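Local coordinates for UBX domain-containing protein 7 (Homo sapiens, PDB 5X3P), which links a subset of neddylated cullin-RING ubiquitin ligases to the segregase VCP/p97, which it binds through the UBX domain described here, at residues Y13-E19 with H35-Y41; P24-L30 with D61-Q67; R45-N51 with T76-R82. The protein carries 1 engineered substitution. All coordinates share one frame; numbering follows the deposited sequence.

How the interactions relate
The three contacts lie within one small UBX domain of the ubiquitin fold and share its elements. Along the chain the segments of interaction 1 alternate with those of interaction 2, and so do those of interactions 2 and 3, whereas interaction 1 closes before interaction 3 opens. Interactions 1 and 2 both use helix 29-38, one near its C-terminal end and the other at its start, with centres about 19 Å apart. Interactions 1 and 3 lie closer, centres about 10 Å apart, and touch where Y41 meets F46 and Y13 meets V79. Together they tie loops, helix and sheet into the compact module that binds VCP/p97.

Interaction 1: Y13-E19 with H35-Y41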
# COMPACT_ATOMS: atom_id res chain seq x y z
N TYR A 13 -3.88 -8.19 -5.58
CA TYR A 13 -3.63 -9.31 -4.67
C TYR A 13 -3.10 -10.51 -5.45
O TYR A 13 -3.38 -10.64 -6.64
CB TYR A 13 -4.91 -9.66 -3.90
CG TYR A 13 -5.42 -8.55 -2.99
CD1 TYR A 13 -4.87 -8.35 -1.73
CD2 TYR A 13 -6.46 -7.71 -3.39
CE1 TYR A 13 -5.34 -7.33 -0.88
CE2 TYR A 13 -6.94 -6.70 -2.56
CZ TYR A 13 -6.38 -6.52 -1.31
OH TYR A 13 -6.86 -5.51 -0.51
N PRO A 14 -2.30 -11.39 -4.80
CA PRO A 14 -1.59 -12.33 -5.66
C PRO A 14 -2.48 -13.45 -6.21
O PRO A 14 -2.01 -14.21 -7.06
CB PRO A 14 -0.52 -12.90 -4.72
CG PRO A 14 -1.17 -12.90 -3.38
CD PRO A 14 -2.08 -11.66 -3.36
N ASP A 15 -3.72 -13.57 -5.74
CA ASP A 15 -4.65 -14.53 -6.32
C ASP A 15 -5.30 -13.98 -7.60
O ASP A 15 -5.98 -14.70 -8.34
CB ASP A 15 -5.71 -14.97 -5.30
CG ASP A 15 -6.51 -13.81 -4.73
OD1 ASP A 15 -6.15 -12.64 -4.99
OD2 ASP A 15 -7.49 -14.06 -4.00
N GLY A 16 -5.05 -12.69 -7.88
CA GLY A 16 -5.58 -12.03 -9.07
C GLY A 16 -6.75 -11.11 -8.78
O GLY A 16 -7.27 -10.45 -9.68
N LYS A 17 -7.17 -11.07 -7.52
CA LYS A 17 -8.19 -10.12 -7.09
C LYS A 17 -7.66 -8.68 -7.14
O LYS A 17 -6.48 -8.42 -6.90
CB LYS A 17 -8.71 -10.46 -5.68
CG LYS A 17 -9.58 -11.72 -5.64
CD LYS A 17 -9.99 -12.14 -4.21
CE LYS A 17 -10.90 -11.13 -3.53
NZ LYS A 17 -11.87 -11.81 -2.59
N ARG A 18 -8.55 -7.74 -7.46
CA ARG A 18 -8.18 -6.33 -7.53
C ARG A 18 -9.15 -5.52 -6.70
O ARG A 18 -10.34 -5.85 -6.64
CB ARG A 18 -8.22 -5.84 -8.98
CG ARG A 18 -7.32 -6.64 -9.91
CD ARG A 18 -7.34 -6.09 -11.32
NE ARG A 18 -6.23 -6.60 -12.12
CZ ARG A 18 -6.36 -7.26 -13.26
NH1 ARG A 18 -7.57 -7.50 -13.76
NH2 ARG A 18 -5.28 -7.68 -13.91
N GLU A 19 -8.66 -4.45 -6.08
CA GLU A 19 -9.50 -3.61 -5.24
C GLU A 19 -9.03 -2.18 -5.37
O GLU A 19 -7.81 -1.92 -5.39
CB GLU A 19 -9.37 -4.06 -3.78
CG GLU A 19 -10.20 -3.21 -2.83
CD GLU A 19 -9.95 -3.56 -1.38
OE1 GLU A 19 -9.06 -4.40 -1.11
OE2 GLU A 19 -10.65 -2.99 -0.52
N HIS A 35 -5.43 -2.24 6.10
CA HIS A 35 -6.48 -2.58 5.15
C HIS A 35 -6.19 -3.90 4.45
O HIS A 35 -7.08 -4.74 4.29
CB HIS A 35 -6.69 -1.49 4.10
CG HIS A 35 -7.72 -1.86 3.08
ND1 HIS A 35 -9.07 -1.82 3.35
CD2 HIS A 35 -7.60 -2.33 1.82
CE1 HIS A 35 -9.74 -2.22 2.29
NE2 HIS A 35 -8.87 -2.54 1.34
N VAL A 36 -4.95 -4.08 4.01
CA VAL A 36 -4.58 -5.31 3.32
C VAL A 36 -4.63 -6.51 4.28
O VAL A 36 -5.00 -7.62 3.88
CB VAL A 36 -3.19 -5.17 2.65
CG1 VAL A 36 -2.69 -6.51 2.15
CG2 VAL A 36 -3.27 -4.16 1.49
N GLN A 37 -4.28 -6.27 5.54
CA GLN A 37 -4.37 -7.28 6.59
C GLN A 37 -5.81 -7.74 6.80
O GLN A 37 -6.08 -8.94 6.93
CB GLN A 37 -3.81 -6.69 7.89
CG GLN A 37 -3.42 -7.70 8.93
CD GLN A 37 -2.30 -7.16 9.81
OE1 GLN A 37 -1.12 -7.53 9.65
NE2 GLN A 37 -2.66 -6.25 10.73
N SER A 38 -6.75 -6.80 6.81
CA SER A 38 -8.15 -7.16 6.98
C SER A 38 -8.68 -7.95 5.78
O SER A 38 -9.70 -8.63 5.89
CB SER A 38 -9.02 -5.91 7.19
OG SER A 38 -9.42 -5.39 5.93
N LYS A 39 -7.99 -7.87 4.65
CA LYS A 39 -8.40 -8.60 3.45
C LYS A 39 -7.75 -9.98 3.40
O LYS A 39 -7.83 -10.68 2.38
CB LYS A 39 -8.06 -7.83 2.16
CG LYS A 39 -8.84 -6.53 1.97
CD LYS A 39 -10.34 -6.79 1.85
CE LYS A 39 -11.09 -5.48 1.68
NZ LYS A 39 -12.55 -5.64 1.93
N GLY A 40 -7.10 -10.35 4.49
CA GLY A 40 -6.53 -11.68 4.63
C GLY A 40 -5.05 -11.78 4.31
O GLY A 40 -4.54 -12.88 4.12
N TYR A 41 -4.35 -10.65 4.27
CA TYR A 41 -2.92 -10.66 3.98
C TYR A 41 -2.11 -10.01 5.10
O TYR A 41 -1.75 -8.83 5.03
CB TYR A 41 -2.66 -10.01 2.62
CG TYR A 41 -3.36 -10.73 1.50
CD1 TYR A 41 -2.75 -11.77 0.84
CD2 TYR A 41 -4.65 -10.37 1.11
CE1 TYR A 41 -3.38 -12.44 -0.19
CE2 TYR A 41 -5.30 -11.04 0.09
CZ TYR A 41 -4.65 -12.07 -0.56
OH TYR A 41 -5.27 -12.75 -1.58
O HOH W 1 -7.59 -12.14 -2.33
O HOH W 2 -13.36 -3.18 1.12
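The rings of Y13 and Y41 supply the aromatic part of this contact: they are nearly parallel (23°) but strongly offset, centroids 5.0 Å apart, with little ring-over-ring contact. The closest carbons are Y13 CD1 and Y41 CE2, at 3.3 Å. With CG of Y13 anti to its carbonyl carbon (chi1 -63°), the ring leans towards the helix end, where its CE1 edge meets CG1 of V36. P14 extends the apolar patch, its CD packing 3.5 Å from CE1 of Y41.

The polar part centres on E19, whose extended side chain reaches H35. NE2 of H35 donates to OE2 of E19 over 2.6 Å; the acceptor lies almost in the imidazole plane, while the donor stands above the carboxylate plane, and the bond is bent to 134°. The other oxygen, OE1, accepts from OH of Y13 at 2.5 Å, so both oxygens are held and the carboxylate is likely to be fixed in rotation. A phenylalanine in place of Y13 would probably keep the ring packing but leave OE1 of E19 without this donor. K39 lays its CG 3.3 Å from OH of Y13, and water 2 joins its NZ to OE2 of E19. Water 1 similarly links OD2 of D15 to OH of Y41.

A Schellman motif ends helix 29-38, with G40 at C-prime. The contact joins that helix end to the turn leading into strand 18-24; Y13, V36 and Y41 all rest on V79 of strand 74-81, and Y41 meets F46 edge-to-face.

Interaction 2: P24-L30 with D61-Q67; sequences PEQAKLL and DYDITMQ. Engineered in segment 61-67: M66 (natural residue Leu).
The ring of Y62 is approached obliquely by CB of L29 and CD1 of L30, and L30 CB also packs 4.1 Å from Y62 CB. Its hydroxyl reaches beyond the two segments to N43, with which it hydrogen-bonds. At the other end, CG of E25 packs 3.9 Å from CB of Q67.

Between these ends run four backbone hydrogen bonds. N of Q67 donates to O of E25, N of M66 to O of A27 at 2.8 Å, and N of L29 to O of I64, also at 2.8 Å. The fourth, from N of L30 to O of Y62, meets a lone pair in the carbonyl plane. Midway along this run, K28 and T65 form a single backbone bridge.

M66, an engineered selenomethionine where the natural residue is leucine, bends at chi2 (-77°) and places CE 3.7 Å from CB of A27, while SE lies 4.1 Å from CD2 of L29. Outside, K28 runs alongside D63, their NZ and OD1 forming a long salt bridge of 3.7 Å.

Backbone bonds and apolar packing together pair the loop entering helix 29-38 with the one leading to the weakly bonded helix 66-69, where T65 holds the N-cap position.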
# COMPACT_ATOMS: atom_id res chain seq x y z
N PRO A 24 -6.62 9.60 2.16
CA PRO A 24 -6.13 10.98 2.18
C PRO A 24 -4.60 10.97 2.19
O PRO A 24 -4.01 10.01 2.73
CB PRO A 24 -6.66 11.54 3.52
CG PRO A 24 -7.83 10.64 3.87
CD PRO A 24 -7.46 9.28 3.33
N GLU A 25 -3.96 11.98 1.61
CA GLU A 25 -2.50 12.00 1.50
C GLU A 25 -1.85 11.99 2.87
O GLU A 25 -0.71 11.52 3.02
CB GLU A 25 -2.05 13.25 0.74
CG GLU A 25 -0.92 13.00 -0.23
CD GLU A 25 -0.44 14.27 -0.91
OE1 GLU A 25 -0.52 15.36 -0.30
OE2 GLU A 25 0.01 14.16 -2.07
N GLN A 26 -2.57 12.51 3.87
CA GLN A 26 -2.05 12.57 5.24
C GLN A 26 -2.30 11.27 6.02
O GLN A 26 -1.88 11.14 7.17
CB GLN A 26 -2.64 13.76 6.00
CG GLN A 26 -2.23 15.12 5.42
CD GLN A 26 -0.72 15.27 5.27
OE1 GLN A 26 -0.21 15.61 4.20
NE2 GLN A 26 -0.00 15.02 6.36
N ALA A 27 -2.97 10.31 5.40
CA ALA A 27 -3.13 9.01 6.03
C ALA A 27 -1.76 8.37 6.17
O ALA A 27 -0.86 8.59 5.33
CB ALA A 27 -4.07 8.12 5.22
N LYS A 28 -1.57 7.59 7.24
CA LYS A 28 -0.30 6.92 7.47
C LYS A 28 -0.25 5.63 6.67
O LYS A 28 -1.30 5.00 6.47
CB LYS A 28 -0.16 6.57 8.95
CG LYS A 28 -0.17 7.78 9.88
CD LYS A 28 -0.31 7.32 11.32
CE LYS A 28 -0.10 8.49 12.28
NZ LYS A 28 -0.48 8.13 13.67
N LEU A 29 0.95 5.22 6.25
CA LEU A 29 1.11 3.92 5.58
C LEU A 29 0.39 2.79 6.33
O LEU A 29 -0.17 1.89 5.72
CB LEU A 29 2.59 3.56 5.43
CG LEU A 29 3.38 4.21 4.30
CD1 LEU A 29 4.78 3.59 4.24
CD2 LEU A 29 2.65 4.07 2.95
N LEU A 30 0.42 2.84 7.67
CA LEU A 30 -0.21 1.80 8.49
C LEU A 30 -1.66 1.52 8.09
O LEU A 30 -2.11 0.38 8.12
CB LEU A 30 -0.12 2.16 9.98
CG LEU A 30 -0.57 1.10 11.00
CD1 LEU A 30 0.09 -0.22 10.69
CD2 LEU A 30 -0.21 1.55 12.43
N ASP A 61 8.97 3.06 7.48
CA ASP A 61 8.25 3.05 8.75
C ASP A 61 6.76 3.25 8.52
O ASP A 61 6.36 4.20 7.84
CB ASP A 61 8.78 4.17 9.64
CG ASP A 61 8.54 3.91 11.10
OD1 ASP A 61 7.37 3.96 11.53
OD2 ASP A 61 9.54 3.65 11.82
N TYR A 62 5.93 2.37 9.08
CA TYR A 62 4.49 2.43 8.81
C TYR A 62 3.82 3.68 9.42
O TYR A 62 2.69 4.03 9.08
CB TYR A 62 3.81 1.12 9.27
CG TYR A 62 4.21 -0.10 8.43
CD1 TYR A 62 4.78 0.05 7.15
CD2 TYR A 62 4.01 -1.41 8.90
CE1 TYR A 62 5.14 -1.05 6.38
CE2 TYR A 62 4.36 -2.52 8.11
CZ TYR A 62 4.93 -2.34 6.87
OH TYR A 62 5.28 -3.43 6.10
N ASP A 63 4.55 4.37 10.29
CA ASP A 63 3.99 5.54 10.97
C ASP A 63 4.06 6.83 10.13
O ASP A 63 3.48 7.86 10.51
CB ASP A 63 4.68 5.74 12.33
CG ASP A 63 3.79 6.44 13.33
OD1 ASP A 63 2.59 6.08 13.39
OD2 ASP A 63 4.28 7.34 14.04
N ILE A 64 4.75 6.79 8.99
CA ILE A 64 4.82 7.98 8.13
C ILE A 64 3.60 8.04 7.21
O ILE A 64 2.93 7.04 6.98
CB ILE A 64 6.12 8.06 7.30
CG1 ILE A 64 6.11 7.05 6.15
CG2 ILE A 64 7.33 7.87 8.21
CD1 ILE A 64 7.37 7.11 5.30
N THR A 65 3.31 9.23 6.68
CA THR A 65 2.12 9.43 5.87
C THR A 65 2.43 9.09 4.43
O THR A 65 3.60 8.98 4.06
CB THR A 65 1.67 10.89 5.89
OG1 THR A 65 2.69 11.69 5.29
CG2 THR A 65 1.41 11.37 7.33
N MSE A 66 1.38 8.95 3.63
CA MSE A 66 1.51 8.70 2.19
C MSE A 66 2.38 9.78 1.55
O MSE A 66 3.22 9.49 0.68
CB MSE A 66 0.14 8.73 1.52
CG MSE A 66 -0.94 8.02 2.28
SE MSE A 66 -0.80 6.08 2.09
CE MSE A 66 -1.96 5.64 3.57
N GLN A 67 2.15 11.03 1.96
CA GLN A 67 2.93 12.15 1.44
C GLN A 67 4.39 12.05 1.88
O GLN A 67 5.30 12.26 1.07
CB GLN A 67 2.34 13.50 1.89
CG GLN A 67 3.13 14.72 1.43
CD GLN A 67 2.55 16.06 1.92
OE1 GLN A 67 1.35 16.19 2.14
NE2 GLN A 67 3.41 17.05 2.09

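Interaction 3: R45-N51 with T76-R82; sequences RFELLTN and TVFVQER
R45 begins the pairing by accepting, at its O, the nearly straight hydrogen bond of 2.7 Å from N of R82. Its extended side chain lies alongside E81, NE and OE2 forming a long salt bridge of 3.9 Å. F46 follows as a non-hydrogen-bonded partner of E81; the edge of its ring meets O of Q80, and its CB packs on CG1 of V79.

E47 and Q80 exchange two backbone bonds. CB of E47 sits 3.7 Å over the centre of one face of the R82 guanidinium, whose NE bonds to O of N43. L48 touches V77 CG1 with CB at 3.6 Å and V79 CG2 with CD2.

L49 and F78 pair through a second two-bond ring, while CD1 and CD2 of L49 lie against the amide of Q80. N51 N donates to T76 O; the backbone sets N51 CB at the ring edge, 3.4 Å from F78 CE2, and with CG anti to the backbone N (chi1 -168°) CG joins it in the ring plane.

In this ubiquitin-fold sheet alternate residues bond across the pair, while L48, V77 and V79 bond outward to neighbouring chain; L48 and V79 pack on helix 29-38, with E47, L49, F78 and Q80 on the other face.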
# COMPACT_ATOMS: atom_id res chain seq x y z
N ARG A 45 3.48 -11.95 6.84
CA ARG A 45 3.66 -12.88 5.72
C ARG A 45 3.70 -12.16 4.35
O ARG A 45 4.27 -12.70 3.38
CB ARG A 45 2.54 -13.94 5.71
CG ARG A 45 2.73 -15.05 4.68
CD ARG A 45 1.51 -16.00 4.61
NE ARG A 45 1.71 -17.07 3.63
CZ ARG A 45 1.51 -18.36 3.90
NH1 ARG A 45 1.12 -18.74 5.12
NH2 ARG A 45 1.71 -19.28 2.96
N PHE A 46 3.09 -10.97 4.27
CA PHE A 46 3.00 -10.22 3.01
C PHE A 46 3.56 -8.81 3.13
O PHE A 46 3.57 -8.22 4.21
CB PHE A 46 1.55 -10.15 2.53
CG PHE A 46 0.94 -11.49 2.24
CD1 PHE A 46 0.31 -12.21 3.25
CD2 PHE A 46 1.04 -12.05 0.97
CE1 PHE A 46 -0.23 -13.48 2.99
CE2 PHE A 46 0.51 -13.32 0.70
CZ PHE A 46 -0.13 -14.03 1.71
N GLU A 47 4.05 -8.27 2.01
CA GLU A 47 4.58 -6.90 1.99
C GLU A 47 3.96 -6.19 0.79
O GLU A 47 3.36 -6.84 -0.09
CB GLU A 47 6.10 -6.91 1.87
CG GLU A 47 6.64 -7.64 0.62
CD GLU A 47 8.16 -7.62 0.58
OE1 GLU A 47 8.73 -6.54 0.85
OE2 GLU A 47 8.77 -8.67 0.31
N LEU A 48 4.08 -4.87 0.75
CA LEU A 48 3.46 -4.12 -0.33
C LEU A 48 4.58 -3.54 -1.19
O LEU A 48 5.60 -3.10 -0.67
CB LEU A 48 2.56 -3.01 0.23
CG LEU A 48 1.60 -3.52 1.32
CD1 LEU A 48 0.91 -2.37 2.03
CD2 LEU A 48 0.58 -4.46 0.70
N LEU A 49 4.39 -3.57 -2.51
CA LEU A 49 5.35 -2.99 -3.45
C LEU A 49 4.57 -2.13 -4.41
O LEU A 49 3.56 -2.58 -4.93
CB LEU A 49 6.08 -4.08 -4.24
CG LEU A 49 7.31 -4.69 -3.58
CD1 LEU A 49 6.92 -5.79 -2.61
CD2 LEU A 49 8.30 -5.22 -4.62
N THR A 50 5.01 -0.90 -4.65
CA THR A 50 4.34 -0.07 -5.66
C THR A 50 4.95 -0.36 -7.01
O THR A 50 6.13 -0.69 -7.08
CB THR A 50 4.44 1.45 -5.36
OG1 THR A 50 5.82 1.83 -5.31
CG2 THR A 50 3.73 1.79 -4.05
N ASN A 51 4.16 -0.22 -8.07
CA ASN A 51 4.67 -0.54 -9.41
C ASN A 51 5.64 0.51 -9.98
O ASN A 51 6.80 0.21 -10.28
CB ASN A 51 3.53 -0.77 -10.40
CG ASN A 51 4.03 -1.38 -11.71
OD1 ASN A 51 4.96 -2.19 -11.72
ND2 ASN A 51 3.43 -0.98 -12.82
N THR A 76 -0.26 1.83 -8.07
CA THR A 76 -0.65 0.44 -8.13
C THR A 76 0.21 -0.31 -7.10
O THR A 76 1.45 -0.24 -7.14
CB THR A 76 -0.41 -0.15 -9.52
OG1 THR A 76 -1.29 0.48 -10.47
CG2 THR A 76 -0.67 -1.65 -9.53
N VAL A 77 -0.45 -1.00 -6.16
CA VAL A 77 0.27 -1.65 -5.07
C VAL A 77 0.10 -3.16 -5.20
O VAL A 77 -1.03 -3.67 -5.16
CB VAL A 77 -0.26 -1.21 -3.69
CG1 VAL A 77 0.56 -1.88 -2.57
CG2 VAL A 77 -0.20 0.31 -3.53
N PHE A 78 1.22 -3.87 -5.37
CA PHE A 78 1.20 -5.33 -5.39
C PHE A 78 1.36 -5.88 -3.98
O PHE A 78 2.27 -5.50 -3.25
CB PHE A 78 2.32 -5.85 -6.28
CG PHE A 78 2.15 -5.47 -7.71
CD1 PHE A 78 1.32 -6.22 -8.53
CD2 PHE A 78 2.78 -4.34 -8.23
CE1 PHE A 78 1.14 -5.86 -9.87
CE2 PHE A 78 2.59 -3.98 -9.57
CZ PHE A 78 1.78 -4.74 -10.38
N VAL A 79 0.47 -6.79 -3.61
CA VAL A 79 0.61 -7.52 -2.36
C VAL A 79 1.40 -8.79 -2.66
O VAL A 79 0.94 -9.64 -3.43
CB VAL A 79 -0.77 -7.84 -1.75
CG1 VAL A 79 -0.63 -8.54 -0.41
CG2 VAL A 79 -1.58 -6.57 -1.60
N GLN A 80 2.60 -8.91 -2.09
CA GLN A 80 3.49 -10.04 -2.36
C GLN A 80 3.74 -10.81 -1.09
O GLN A 80 3.75 -10.24 -0.00
CB GLN A 80 4.85 -9.55 -2.85
CG GLN A 80 4.88 -9.07 -4.27
CD GLN A 80 6.27 -8.66 -4.69
OE1 GLN A 80 7.25 -8.96 -4.01
NE2 GLN A 80 6.36 -7.96 -5.82
N GLU A 81 3.99 -12.11 -1.23
CA GLU A 81 4.39 -12.92 -0.09
C GLU A 81 5.86 -12.62 0.20
O GLU A 81 6.67 -12.51 -0.73
CB GLU A 81 4.22 -14.41 -0.45
CG GLU A 81 4.18 -15.34 0.75
CD GLU A 81 3.89 -16.79 0.35
OE1 GLU A 81 4.80 -17.63 0.47
OE2 GLU A 81 2.75 -17.06 -0.10
N ARG A 82 6.20 -12.45 1.48
CA ARG A 82 7.60 -12.17 1.84
C ARG A 82 8.53 -13.34 1.48
O ARG A 82 8.08 -14.48 1.32
CB ARG A 82 7.74 -11.80 3.32
CG ARG A 82 6.96 -10.54 3.70
CD ARG A 82 7.11 -10.19 5.17
NE ARG A 82 6.39 -8.96 5.50
CZ ARG A 82 6.90 -7.74 5.43
NH1 ARG A 82 8.15 -7.59 5.04
NH2 ARG A 82 6.15 -6.69 5.74
O HOH W 3 8.47 -10.61 -1.67
O HOH W 4 2.34 2.51 -8.69